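Local structure of UPSTREAM OF FLC-like protein (DUF966) (Arabidopsis thaliana, 6RSN) at residues G33-L36 with K37-I40. The protein polymerises through its DIX-like domain, the part described here, which its polar localization requires, and interprets polarity cues that can orient plant cell division. The protein carries 1 engineered substitution. Residues are numbered along the deposited sequence; the frame is centred on the assembly and turned at random.
Sequences GLYL and KDVI
Tyr-35, the N-cap residue of helix 36-47, is met by two side chains from the first helical turn: Asp-38 at its amide, Lys-37 over its ring. The carboxylate of Asp-38 folds back to accept a hydrogen bond from the backbone amide of Tyr-35, N to OD2 2.9 Å with an N-H...O angle of 161°; the donor meets OD2 on the anti side, out of the carboxylate plane. With CG anti to its own carbonyl carbon (chi1 -62°), Asp-38 runs alongside the tyrosine, its carboxylate nearly perpendicular to the ring and OD2 at the ring's edge. OD1 turns to the hydroxyl of Ser-29, which leaves both oxygens of this buried group engaged. In return the amide of Asp-38 reaches the carbonyl of Tyr-35 (N to O 2.8 Å) from well above the carbonyl plane, and N of Val-39 adds a weak bond to the same oxygen.

Lys-37 approaches from a face of the ring. Its long chain bends at the last torsion (chi4 -85°), bringing NZ over the tyrosine, 4.2 Å from the ring centroid, in a cation-pi contact, while Phe-77 meets the same ring edge-to-face. On the apolar side, CG2 of Val-39 sits against the isopropyl end of Leu-34, 3.8 Å from CD1, the two side chains crossing at about a right angle. One step on, CG1 of Ile-40 lies 3.8 Å from CG of Leu-36, and both residues rest on Trp-57.

With an alanine at Asp-38, the Tyr-35 amide and the Ser-29 hydroxyl would probably lose their shared partner, and the first turn would be held less firmly at Tyr-35 N. The Asp-38 carboxylate thus closes on the N-cap amide while the Tyr-35 carbonyl takes the Asp-38 amide, tying short strand 34-35 to the helix start of this ubiquitin-like fold, where the helix dipole would be expected to favour a charged carboxylate.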
loop_
_atom_site.group_PDB
_atom_site.type_symbol
_atom_site.label_atom_id
_atom_site.label_comp_id
_atom_site.label_asym_id
_atom_site.label_seq_id
_atom_site.Cartn_x
_atom_site.Cartn_y
_atom_site.Cartn_z
ATOM N N GLY A 33 1.665 -4.593 13.774
ATOM C CA GLY A 33 0.902 -3.867 12.778
ATOM C C GLY A 33 1.712 -2.908 11.905
ATOM O O GLY A 33 2.546 -2.100 12.328
ATOM N N LEU A 34 1.262 -2.877 10.661
ATOM C CA LEU A 34 1.799 -1.976 9.656
ATOM C C LEU A 34 0.870 -0.774 9.504
ATOM O O LEU A 34 -0.355 -0.959 9.516
ATOM C CB LEU A 34 1.770 -2.794 8.376
ATOM C CG LEU A 34 2.169 -2.018 7.110
ATOM C CD1 LEU A 34 3.631 -1.636 7.101
ATOM C CD2 LEU A 34 1.766 -2.824 5.912
ATOM N N TYR A 35 1.455 0.431 9.407
ATOM C CA TYR A 35 0.688 1.651 9.153
ATOM C C TYR A 35 1.057 2.190 7.775
ATOM O O TYR A 35 2.177 1.961 7.293
ATOM C CB TYR A 35 0.995 2.717 10.207
ATOM C CG TYR A 35 0.478 2.306 11.574
ATOM C CD1 TYR A 35 1.104 1.326 12.316
ATOM C CD2 TYR A 35 -0.689 2.853 12.071
ATOM C CE1 TYR A 35 0.612 0.923 13.557
ATOM C CE2 TYR A 35 -1.171 2.492 13.324
ATOM C CZ TYR A 35 -0.535 1.518 14.055
ATOM O OH TYR A 35 -1.109 1.233 15.270
ATOM N N LEU A 36 0.120 2.959 7.215
ATOM C CA LEU A 36 0.416 3.445 5.870
ATOM C C LEU A 36 1.712 4.268 5.874
ATOM O O LEU A 36 2.522 4.195 4.936
ATOM C CB LEU A 36 -0.777 4.217 5.266
ATOM C CG LEU A 36 -0.431 4.873 3.915
ATOM C CD1 LEU A 36 -0.197 3.810 2.804
ATOM C CD2 LEU A 36 -1.584 5.763 3.381
ATOM N N LYS A 37 1.919 5.029 6.962
ATOM C CA LYS A 37 3.118 5.837 7.062
ATOM C C LYS A 37 4.375 4.953 6.965
ATOM O O LYS A 37 5.372 5.415 6.443
ATOM C CB LYS A 37 3.120 6.680 8.349
ATOM C CG LYS A 37 3.122 5.870 9.620
ATOM C CD LYS A 37 3.080 6.706 10.919
ATOM C CE LYS A 37 3.741 5.945 12.049
ATOM N NZ LYS A 37 2.827 4.995 12.740
ATOM N N ASP A 38 4.361 3.696 7.453
ATOM C CA ASP A 38 5.533 2.813 7.355
ATOM C C ASP A 38 5.869 2.520 5.876
ATOM O O ASP A 38 7.047 2.552 5.470
ATOM C CB ASP A 38 5.328 1.501 8.096
ATOM C CG ASP A 38 5.104 1.720 9.588
ATOM O OD1 ASP A 38 5.806 2.551 10.142
ATOM O OD2 ASP A 38 4.230 1.069 10.172
ATOM N N VAL A 39 4.817 2.210 5.080
ATOM C CA VAL A 39 4.895 1.951 3.638
ATOM C C VAL A 39 5.387 3.190 2.911
ATOM O O VAL A 39 6.337 3.117 2.113
ATOM C CB VAL A 39 3.552 1.499 3.062
ATOM C CG1 VAL A 39 3.679 1.318 1.528
ATOM C CG2 VAL A 39 3.060 0.240 3.800
ATOM N N ILE A 40 4.816 4.349 3.256
ATOM C CA ILE A 40 5.206 5.585 2.592
ATOM C C ILE A 40 6.665 5.937 2.920
ATOM O O ILE A 40 7.442 6.343 2.051
ATOM C CB ILE A 40 4.255 6.730 2.980
ATOM C CG1 ILE A 40 2.799 6.437 2.589
ATOM C CG2 ILE A 40 4.754 8.037 2.391
ATOM C CD1 ILE A 40 2.571 6.148 1.173
#